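Local atomic coordinates of 16S rRNA (guanine(1405)-N(7))-methyltransferase (Klebsiella pneumoniae, PDB entry 6PI9), a protein that probably methylates the N7 position of guanine 1405 in 16S rRNA, using S-adenosyl-L-methionine, and thereby confers resistance to various aminoglycosides. Residues A[108-113]-A[206-211]; A[116-121]-A[175-180]; A[136-141]-A[162-167]. All coordinates share one frame; numbering follows the deposited sequence.

Contact 1 of 3, residues A[108-113]-A[206-211]; sequences SPFLGA and APRLVV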
loop_
_atom_site.group_PDB
_atom_site.type_symbol
_atom_site.label_atom_id
_atom_site.label_comp_id
_atom_site.label_asym_id
_atom_site.label_seq_id
_atom_site.Cartn_x
_atom_site.Cartn_y
_atom_site.Cartn_z
ATOM N N SER A 108 -0.379 27.054 0.520
ATOM C CA SER A 108 -1.394 27.900 -0.110
ATOM C C SER A 108 -0.868 29.240 -0.625
ATOM O O SER A 108 -1.320 29.661 -1.707
ATOM C CB SER A 108 -2.587 28.145 0.829
ATOM O OG SER A 108 -2.184 28.663 2.061
ATOM N N PRO A 109 0.033 29.962 0.058
ATOM C CA PRO A 109 0.539 31.189 -0.573
ATOM C C PRO A 109 1.169 30.925 -1.930
ATOM O O PRO A 109 1.148 31.814 -2.793
ATOM C CB PRO A 109 1.546 31.753 0.453
ATOM C CG PRO A 109 1.859 30.647 1.402
ATOM C CD PRO A 109 0.568 29.801 1.423
ATOM N N PHE A 110 1.695 29.711 -2.164
ATOM C CA PHE A 110 2.216 29.395 -3.481
ATOM C C PHE A 110 1.104 29.284 -4.509
ATOM O O PHE A 110 1.337 29.559 -5.700
ATOM C CB PHE A 110 3.019 28.103 -3.413
ATOM C CG PHE A 110 3.799 27.792 -4.653
ATOM C CD1 PHE A 110 3.503 26.667 -5.387
ATOM C CD2 PHE A 110 4.871 28.593 -5.043
ATOM C CE1 PHE A 110 4.249 26.330 -6.502
ATOM C CE2 PHE A 110 5.610 28.280 -6.164
ATOM C CZ PHE A 110 5.306 27.127 -6.888
ATOM N N LEU A 111 -0.089 28.830 -4.100
ATOM C CA LEU A 111 -1.143 28.594 -5.091
ATOM C C LEU A 111 -1.725 29.926 -5.556
ATOM O O LEU A 111 -2.038 30.110 -6.741
ATOM C CB LEU A 111 -2.263 27.723 -4.504
ATOM C CG LEU A 111 -1.942 26.347 -3.907
ATOM C CD1 LEU A 111 -3.192 25.771 -3.293
ATOM C CD2 LEU A 111 -1.418 25.394 -4.992
ATOM N N GLY A 112 -1.831 30.864 -4.638
ATOM C CA GLY A 112 -2.367 32.173 -4.917
ATOM C C GLY A 112 -3.815 32.274 -4.487
ATOM O O GLY A 112 -4.532 31.275 -4.348
ATOM N N ALA A 113 -4.244 33.512 -4.264
ATOM C CA ALA A 113 -5.616 33.769 -3.851
ATOM C C ALA A 113 -6.582 33.356 -4.954
ATOM O O ALA A 113 -6.377 33.690 -6.126
ATOM C CB ALA A 113 -5.799 35.252 -3.514
ATOM N N ALA A 206 0.095 24.702 -16.461
ATOM C CA ALA A 206 -0.020 25.498 -15.243
ATOM C C ALA A 206 1.384 25.978 -14.880
ATOM O O ALA A 206 2.350 25.184 -14.944
ATOM C CB ALA A 206 -0.631 24.709 -14.076
ATOM N N PRO A 207 1.537 27.240 -14.485
ATOM C CA PRO A 207 2.882 27.748 -14.193
ATOM C C PRO A 207 3.443 27.300 -12.859
ATOM O O PRO A 207 4.661 27.445 -12.649
ATOM C CB PRO A 207 2.685 29.265 -14.209
ATOM C CG PRO A 207 1.270 29.457 -13.830
ATOM C CD PRO A 207 0.524 28.313 -14.446
ATOM N N ARG A 208 2.614 26.800 -11.933
ATOM C CA ARG A 208 3.112 26.383 -10.624
ATOM C C ARG A 208 2.619 24.975 -10.394
ATOM O O ARG A 208 1.470 24.678 -10.711
ATOM C CB ARG A 208 2.627 27.301 -9.495
ATOM C CG ARG A 208 3.410 28.626 -9.447
ATOM C CD ARG A 208 2.668 29.736 -8.749
ATOM N NE ARG A 208 3.544 30.742 -8.108
ATOM C CZ ARG A 208 4.466 31.478 -8.733
ATOM N NH1 ARG A 208 4.709 31.302 -10.038
ATOM N NH2 ARG A 208 5.171 32.384 -8.048
ATOM N N LEU A 209 3.483 24.112 -9.847
ATOM C CA LEU A 209 3.158 22.718 -9.585
ATOM C C LEU A 209 3.509 22.424 -8.137
ATOM O O LEU A 209 4.514 22.929 -7.627
ATOM C CB LEU A 209 3.950 21.745 -10.476
ATOM C CG LEU A 209 3.930 22.074 -11.965
ATOM C CD1 LEU A 209 4.769 21.033 -12.664
ATOM C CD2 LEU A 209 2.497 22.069 -12.561
ATOM N N VAL A 210 2.688 21.614 -7.480
ATOM C CA VAL A 210 3.003 21.074 -6.151
ATOM C C VAL A 210 3.173 19.594 -6.333
ATOM O O VAL A 210 2.218 18.911 -6.714
ATOM C CB VAL A 210 1.886 21.366 -5.135
ATOM C CG1 VAL A 210 2.241 20.744 -3.759
ATOM C CG2 VAL A 210 1.680 22.878 -5.032
ATOM N N VAL A 211 4.377 19.077 -6.085
ATOM C CA VAL A 211 4.683 17.664 -6.355
ATOM C C VAL A 211 5.092 17.040 -5.040
ATOM O O VAL A 211 5.940 17.604 -4.340
ATOM C CB VAL A 211 5.831 17.520 -7.377
ATOM C CG1 VAL A 211 6.235 16.019 -7.575
ATOM C CG2 VAL A 211 5.492 18.247 -8.720
#
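Arg208 CD and NE lie over one face of the Phe110 ring, with CB and CG near CE1 and CZ, while Leu209 O and Val210 CG2 lie at the ring's edge, near its plane. The guanidinium of Arg208 is turned 23° from the ring plane and has Phe110 O at its own edge. Across the ring, Arg208 CD makes a CH-pi contact, 4.2 Å from the ring centroid, and nearer the strand backbone Arg208 CG comes within 3.5 Å of Phe110 CZ. The arginine chain is extended from CG to NE, which lets its methylenes follow the aromatic surface back toward the helix. Arg208 CD also sits 3.3 Å from Phe110 O, so the residue is met by both ring and backbone of the same phenylalanine. With CG anti to the backbone N (chi1 -170°), the Phe110 ring leaves the helix on the side of the strand, CE1 3.6 Å from Leu209 O. Beside it, Leu111 CD2 meets Val210 CG2 at 4.0 Å, the two side chains crossing at about a right angle. The contact is thus a worked case of an aromatic ring and a long basic chain packing a helix end against a sheet, with the charge carried past the ring: Arg208 NH2 forms a salt bridge with Glu258. In the fold, the C-terminal end of helix 100-111 packs on the start of strand 208-214. Phe110 also touches Leu256 of strand 252-259 and Arg244 of strand 241-248, while Leu111 packs on Ala179 and Leu181 of strand 179-183.

Contact 2 of 3, residues A[116-121]-A[175-180]; sequences RVLDLA and EEADAA. With SAH (S-adenosyl-L-homocysteine), chain B.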
loop_
_atom_site.group_PDB
_atom_site.type_symbol
_atom_site.label_atom_id
_atom_site.label_comp_id
_atom_site.label_asym_id
_atom_site.label_seq_id
_atom_site.Cartn_x
_atom_site.Cartn_y
_atom_site.Cartn_z
ATOM N N ARG A 116 -7.209 28.862 -9.693
ATOM C CA ARG A 116 -7.771 27.717 -10.403
ATOM C C ARG A 116 -6.767 26.593 -10.281
ATOM O O ARG A 116 -5.622 26.735 -10.742
ATOM C CB ARG A 116 -8.004 28.001 -11.879
ATOM C CG ARG A 116 -8.507 26.766 -12.668
ATOM C CD ARG A 116 -9.887 26.295 -12.184
ATOM N NE ARG A 116 -10.473 25.333 -13.147
ATOM C CZ ARG A 116 -11.578 24.630 -12.933
ATOM N NH1 ARG A 116 -12.243 24.759 -11.788
ATOM N NH2 ARG A 116 -12.022 23.777 -13.868
ATOM N N VAL A 117 -7.179 25.485 -9.666
ATOM C CA VAL A 117 -6.233 24.433 -9.259
ATOM C C VAL A 117 -6.651 23.121 -9.912
ATOM O O VAL A 117 -7.796 22.696 -9.752
ATOM C CB VAL A 117 -6.205 24.257 -7.727
ATOM C CG1 VAL A 117 -5.298 23.138 -7.324
ATOM C CG2 VAL A 117 -5.733 25.551 -7.024
ATOM N N LEU A 118 -5.731 22.458 -10.604
ATOM C CA LEU A 118 -5.969 21.094 -11.078
ATOM C C LEU A 118 -5.435 20.133 -10.020
ATOM O O LEU A 118 -4.317 20.301 -9.579
ATOM C CB LEU A 118 -5.196 20.840 -12.366
ATOM C CG LEU A 118 -5.415 21.786 -13.528
ATOM C CD1 LEU A 118 -4.674 21.205 -14.728
ATOM C CD2 LEU A 118 -6.889 21.963 -13.790
ATOM N N ASP A 119 -6.209 19.124 -9.624
ATOM C CA ASP A 119 -5.728 18.159 -8.614
ATOM C C ASP A 119 -5.644 16.819 -9.339
ATOM O O ASP A 119 -6.672 16.198 -9.594
ATOM C CB ASP A 119 -6.691 18.121 -7.431
ATOM C CG ASP A 119 -6.157 17.379 -6.245
ATOM O OD1 ASP A 119 -5.158 16.608 -6.378
ATOM O OD2 ASP A 119 -6.765 17.591 -5.151
ATOM N N LEU A 120 -4.419 16.375 -9.697
ATOM C CA LEU A 120 -4.258 15.254 -10.627
ATOM C C LEU A 120 -4.157 13.988 -9.804
ATOM O O LEU A 120 -3.382 13.949 -8.844
ATOM C CB LEU A 120 -2.988 15.379 -11.468
ATOM C CG LEU A 120 -3.016 16.134 -12.784
ATOM C CD1 LEU A 120 -3.313 17.548 -12.479
ATOM C CD2 LEU A 120 -1.648 16.046 -13.442
ATOM N N ALA A 121 -4.964 12.990 -10.151
ATOM C CA ALA A 121 -5.092 11.792 -9.344
ATOM C C ALA A 121 -5.513 12.201 -7.943
ATOM O O ALA A 121 -4.847 11.936 -6.953
ATOM C CB ALA A 121 -3.778 10.998 -9.323
ATOM N N GLU A 175 -6.317 21.252 -19.519
ATOM C CA GLU A 175 -6.928 22.413 -18.896
ATOM C C GLU A 175 -5.873 23.472 -18.588
ATOM O O GLU A 175 -4.693 23.159 -18.365
ATOM C CB GLU A 175 -7.659 22.012 -17.614
ATOM C CG GLU A 175 -8.896 21.150 -17.898
ATOM C CD GLU A 175 -8.599 19.653 -17.888
ATOM O OE1 GLU A 175 -9.572 18.865 -17.849
ATOM O OE2 GLU A 175 -7.400 19.269 -17.900
ATOM N N GLU A 176 -6.314 24.733 -18.605
ATOM C CA GLU A 176 -5.548 25.866 -18.099
ATOM C C GLU A 176 -5.764 26.009 -16.608
ATOM O O GLU A 176 -6.904 25.977 -16.140
ATOM C CB GLU A 176 -6.015 27.164 -18.740
ATOM C CG GLU A 176 -5.876 27.191 -20.188
ATOM C CD GLU A 176 -5.211 28.446 -20.696
ATOM O OE1 GLU A 176 -4.322 28.293 -21.553
ATOM O OE2 GLU A 176 -5.608 29.575 -20.297
ATOM N N ALA A 177 -4.691 26.266 -15.870
ATOM C CA ALA A 177 -4.879 26.513 -14.451
ATOM C C ALA A 177 -3.741 27.364 -13.903
ATOM O O ALA A 177 -2.710 27.565 -14.547
ATOM C CB ALA A 177 -5.004 25.207 -13.681
ATOM N N ASP A 178 -3.969 27.899 -12.708
ATOM C CA ASP A 178 -2.925 28.639 -12.012
ATOM C C ASP A 178 -1.921 27.701 -11.373
ATOM O O ASP A 178 -0.727 28.027 -11.271
ATOM C CB ASP A 178 -3.578 29.543 -10.983
ATOM C CG ASP A 178 -4.421 30.622 -11.651
ATOM O OD1 ASP A 178 -3.834 31.322 -12.501
ATOM O OD2 ASP A 178 -5.646 30.722 -11.405
ATOM N N ALA A 179 -2.374 26.532 -10.944
ATOM C CA ALA A 179 -1.478 25.601 -10.275
ATOM C C ALA A 179 -1.992 24.206 -10.513
ATOM O O ALA A 179 -3.198 24.027 -10.684
ATOM C CB ALA A 179 -1.414 25.895 -8.762
ATOM N N ALA A 180 -1.081 23.198 -10.515
ATOM C CA ALA A 180 -1.493 21.808 -10.540
ATOM C C ALA A 180 -0.806 21.053 -9.418
ATOM O O ALA A 180 0.349 21.337 -9.081
ATOM C CB ALA A 180 -1.155 21.084 -11.844
HETATM N N SAH B . -3.304 12.962 -4.798
HETATM C CA SAH B . -4.202 12.337 -3.800
HETATM C CB SAH B . -4.258 10.832 -3.996
HETATM C CG SAH B . -2.904 10.067 -4.031
HETATM S SD SAH B . -3.178 8.235 -3.982
HETATM C C SAH B . -3.734 12.656 -2.367
HETATM O O SAH B . -2.525 12.928 -2.214
HETATM O OXT SAH B . -4.509 12.599 -1.392
HETATM C "C5'" SAH B . -2.852 7.871 -5.761
HETATM C "C4'" SAH B . -4.071 8.158 -6.686
HETATM O "O4'" SAH B . -3.665 8.050 -8.068
HETATM C "C3'" SAH B . -5.339 7.271 -6.518
HETATM O "O3'" SAH B . -6.497 8.090 -6.256
HETATM C "C2'" SAH B . -5.506 6.557 -7.858
HETATM O "O2'" SAH B . -6.895 6.455 -8.179
HETATM C "C1'" SAH B . -4.807 7.557 -8.791
HETATM N N9 SAH B . -4.239 6.964 -9.987
HETATM C C8 SAH B . -3.374 5.902 -10.054
HETATM N N7 SAH B . -2.991 5.758 -11.358
HETATM C C5 SAH B . -3.669 6.689 -12.102
HETATM C C6 SAH B . -3.727 6.978 -13.446
HETATM N N6 SAH B . -3.096 6.264 -14.354
HETATM N N1 SAH B . -4.472 8.075 -13.848
HETATM C C2 SAH B . -5.206 8.792 -12.965
HETATM N N3 SAH B . -5.180 8.516 -11.623
HETATM C C4 SAH B . -4.403 7.465 -11.238
HETATM O O HOH W 1 -9.233 24.844 -15.679
#
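Leu118 and Ala177 fit together as bump and hollow beside two parallel strands of a Rossmann-like methyltransferase sheet. The methyl of Ala177 presses into the branch point of the leucine, its CB 3.4 Å from Leu118 CG, a tight contact. Leu118 CD2 then reaches past it to Glu175 CB at 3.9 Å, so two residues of the loop before strand 179-183, Glu175 and Ala177, pack against the leucine. On the same face, the small Ala180 CB packs against Leu118 CB and, farther along, Leu120 CD1. Val117 and Ala179 pair on the other face of the sheet.

The backbone shows how a loop is gathered into a strand. Arg116 O accepts from both Asp178 N, at 2.8 Å, and Ala179 N, and Leu118 N then bonds to Ala179 O. The Asp178 side chain adds a bond just before the paired strands: its OD2 takes Arg116 N at 3.0 Å through the anti lone pair in a nearly straight bond (173°). A water links Arg116 NE to Glu176 O, while Arg116 NH1 binds Asn136 OD1. Past the end of strand 117-120 the chain meets the bound reaction product: Ala121 O accepts from the amino N of S-adenosyl-L-homocysteine at 2.8 Å.

Contact 3 of 3, residues A[136-141]-A[162-167]; sequences NALGMD and RARACD. With SAH (S-adenosyl-L-homocysteine), chain B.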
loop_
_atom_site.group_PDB
_atom_site.type_symbol
_atom_site.label_atom_id
_atom_site.label_comp_id
_atom_site.label_asym_id
_atom_site.label_seq_id
_atom_site.Cartn_x
_atom_site.Cartn_y
_atom_site.Cartn_z
ATOM N N ASN A 136 -11.911 26.153 -5.909
ATOM C CA ASN A 136 -11.933 26.261 -7.358
ATOM C C ASN A 136 -10.948 25.262 -7.940
ATOM O O ASN A 136 -9.994 25.657 -8.606
ATOM C CB ASN A 136 -11.582 27.676 -7.816
ATOM C CG ASN A 136 -11.771 27.877 -9.308
ATOM O OD1 ASN A 136 -12.483 27.121 -9.968
ATOM N ND2 ASN A 136 -11.117 28.902 -9.849
ATOM N N ALA A 137 -11.136 23.967 -7.646
ATOM C CA ALA A 137 -10.235 22.953 -8.159
ATOM C C ALA A 137 -10.953 22.026 -9.128
ATOM O O ALA A 137 -12.176 21.875 -9.103
ATOM C CB ALA A 137 -9.579 22.093 -7.045
ATOM N N LEU A 138 -10.178 21.379 -9.995
ATOM C CA LEU A 138 -10.752 20.370 -10.885
ATOM C C LEU A 138 -9.970 19.128 -10.565
ATOM O O LEU A 138 -8.785 19.057 -10.904
ATOM C CB LEU A 138 -10.579 20.710 -12.359
ATOM C CG LEU A 138 -11.155 19.573 -13.218
ATOM C CD1 LEU A 138 -12.638 19.510 -12.941
ATOM C CD2 LEU A 138 -10.857 19.777 -14.706
ATOM N N GLY A 139 -10.595 18.181 -9.879
ATOM C CA GLY A 139 -9.916 16.928 -9.627
ATOM C C GLY A 139 -10.042 15.976 -10.790
ATOM O O GLY A 139 -10.967 16.027 -11.611
ATOM N N MET A 140 -9.097 15.040 -10.867
ATOM C CA MET A 140 -9.308 14.015 -11.877
ATOM C C MET A 140 -8.669 12.734 -11.400
ATOM O O MET A 140 -7.643 12.760 -10.714
ATOM C CB MET A 140 -8.787 14.442 -13.242
ATOM C CG MET A 140 -7.378 14.885 -13.338
ATOM S SD MET A 140 -7.222 16.046 -14.803
ATOM C CE MET A 140 -8.042 17.523 -14.237
ATOM N N ASP A 141 -9.279 11.610 -11.771
ATOM C CA ASP A 141 -8.786 10.343 -11.233
ATOM C C ASP A 141 -9.403 9.215 -12.066
ATOM O O ASP A 141 -10.365 9.418 -12.813
ATOM C CB ASP A 141 -9.161 10.238 -9.752
ATOM C CG ASP A 141 -8.233 9.296 -8.963
ATOM O OD1 ASP A 141 -8.105 8.138 -9.343
ATOM O OD2 ASP A 141 -7.596 9.773 -7.999
ATOM N N ARG A 162 -14.973 20.639 -8.967
ATOM C CA ARG A 162 -15.597 19.512 -9.661
ATOM C C ARG A 162 -14.516 18.461 -9.857
ATOM O O ARG A 162 -13.334 18.747 -9.732
ATOM C CB ARG A 162 -16.165 19.912 -11.024
ATOM C CG ARG A 162 -17.393 20.843 -11.016
ATOM C CD ARG A 162 -18.604 20.247 -10.337
ATOM N NE ARG A 162 -19.777 21.134 -10.408
ATOM C CZ ARG A 162 -20.041 22.113 -9.532
ATOM N NH1 ARG A 162 -19.233 22.329 -8.508
ATOM N NH2 ARG A 162 -21.141 22.870 -9.663
ATOM N N ALA A 163 -14.919 17.250 -10.240
ATOM C CA ALA A 163 -13.944 16.222 -10.610
ATOM C C ALA A 163 -14.447 15.471 -11.836
ATOM O O ALA A 163 -15.645 15.452 -12.128
ATOM C CB ALA A 163 -13.689 15.223 -9.482
ATOM N N ARG A 164 -13.510 14.842 -12.553
ATOM C CA ARG A 164 -13.894 14.080 -13.727
ATOM C C ARG A 164 -12.959 12.893 -13.886
ATOM O O ARG A 164 -11.851 12.857 -13.351
ATOM C CB ARG A 164 -13.828 14.941 -14.984
ATOM C CG ARG A 164 -12.386 15.456 -15.171
ATOM C CD ARG A 164 -12.137 15.580 -16.613
ATOM N NE ARG A 164 -10.858 16.135 -17.046
ATOM C CZ ARG A 164 -9.915 15.454 -17.685
ATOM N NH1 ARG A 164 -10.064 14.141 -17.952
ATOM N NH2 ARG A 164 -8.840 16.105 -18.103
ATOM N N ALA A 165 -13.432 11.904 -14.630
ATOM C CA ALA A 165 -12.578 10.754 -14.961
ATOM C C ALA A 165 -11.322 11.158 -15.734
ATOM O O ALA A 165 -11.403 11.860 -16.746
ATOM C CB ALA A 165 -13.402 9.801 -15.812
ATOM N N CYS A 166 -10.182 10.558 -15.393
ATOM C CA CYS A 166 -8.987 10.829 -16.194
ATOM C C CYS A 166 -7.968 9.726 -15.975
ATOM O O CYS A 166 -7.589 9.512 -14.820
ATOM C CB CYS A 166 -8.339 12.144 -15.717
ATOM S SG CYS A 166 -6.763 12.454 -16.532
ATOM N N ASP A 167 -7.480 9.095 -17.041
ATOM C CA ASP A 167 -6.360 8.143 -16.914
ATOM C C ASP A 167 -5.118 8.865 -17.429
ATOM O O ASP A 167 -4.978 9.076 -18.638
ATOM C CB ASP A 167 -6.618 6.817 -17.665
ATOM C CG ASP A 167 -5.508 5.769 -17.392
ATOM O OD1 ASP A 167 -4.361 6.168 -17.071
ATOM O OD2 ASP A 167 -5.756 4.559 -17.578
HETATM N N SAH B . -3.304 12.962 -4.798
HETATM C CA SAH B . -4.202 12.337 -3.800
HETATM C CB SAH B . -4.258 10.832 -3.996
HETATM C CG SAH B . -2.904 10.067 -4.031
HETATM S SD SAH B . -3.178 8.235 -3.982
HETATM C C SAH B . -3.734 12.656 -2.367
HETATM O O SAH B . -2.525 12.928 -2.214
HETATM O OXT SAH B . -4.509 12.599 -1.392
HETATM C "C5'" SAH B . -2.852 7.871 -5.761
HETATM C "C4'" SAH B . -4.071 8.158 -6.686
HETATM O "O4'" SAH B . -3.665 8.050 -8.068
HETATM C "C3'" SAH B . -5.339 7.271 -6.518
HETATM O "O3'" SAH B . -6.497 8.090 -6.256
HETATM C "C2'" SAH B . -5.506 6.557 -7.858
HETATM O "O2'" SAH B . -6.895 6.455 -8.179
HETATM C "C1'" SAH B . -4.807 7.557 -8.791
HETATM N N9 SAH B . -4.239 6.964 -9.987
HETATM C C8 SAH B . -3.374 5.902 -10.054
HETATM N N7 SAH B . -2.991 5.758 -11.358
HETATM C C5 SAH B . -3.669 6.689 -12.102
HETATM C C6 SAH B . -3.727 6.978 -13.446
HETATM N N6 SAH B . -3.096 6.264 -14.354
HETATM N N1 SAH B . -4.472 8.075 -13.848
HETATM C C2 SAH B . -5.206 8.792 -12.965
HETATM N N3 SAH B . -5.180 8.516 -11.623
HETATM C C4 SAH B . -4.403 7.465 -11.238
#
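Met140 and Arg164 both place CG between the backbone N and the carbonyl carbon (chi1 54° and 60°), starting two chains that lie side by side and point the same way. They sit on the two parallel strands of a beta-alpha-beta unit, strand 137-141, helix 144-157 and strand 162-165, in the Rossmann-like core. Met140 SD lies over one face of the Arg164 guanidinium, 3.7 Å from Arg164 NH2, while Leu138 CD2 comes to the edge of the same group. The charge of Arg164 is met by Glu171, in a salt bridge with NH2, and its NH1 reaches back to Ala165 O. These partners would fix the guanidinium against the thioether.

Beneath these side chains the backbones pair in parallel register. Gly139 N bonds to Arg162 O at 2.8 Å, and Arg164 N in turn to Gly139 O. The strands come closest at Gly139 and Ala163, whose CA atoms are 4.2 Å apart. At the far end Cys166 N reaches Asp141 O from above the carbonyl plane, and Cys166 CB packs tightly on Met140 CB at 3.4 Å.

Both segments end at the ligand, an illustration of how the C-terminal ends of parallel strands form a cofactor pocket. Asp141, at the end of its strand, takes both ribose hydroxyls of S-adenosyl-L-homocysteine, as an acidic residue does in many class I methyltransferases. Its OD2 accepts from O3' at 2.7 Å; the OD1 bond to O2' is so short that its exact length is doubtful. Asp141 is also held by the N of Gly123 and His143. The adenine end is read by Asp167, whose OD1 accepts from SAH N6 at 3.0 Å.

Overall arrangement
The three contacts form a progression across one sheet toward the ligand. Contact 1 and contact 2, with centres about 9 Å apart, are joined by neighbouring strands: Ala180 is bracketed by probable hydrogen bonds from its O to Val210 N (2.8 Å) and from its N to Arg208 O (3.0 Å). Contact 2 and contact 3, their centres likewise about 9 Å apart, meet through a probable bond between Val117 O and Leu138 N, and through the salt bridge of Glu175 OE1 with Arg164 NH2 (2.9 Å). Contacts 1 and 3 do not touch, their centres lying about 17 Å apart. Contacts 2 and 3 both touch S-adenosyl-L-homocysteine, whereas Val210 of contact 1 has its side chain about 9 Å from it.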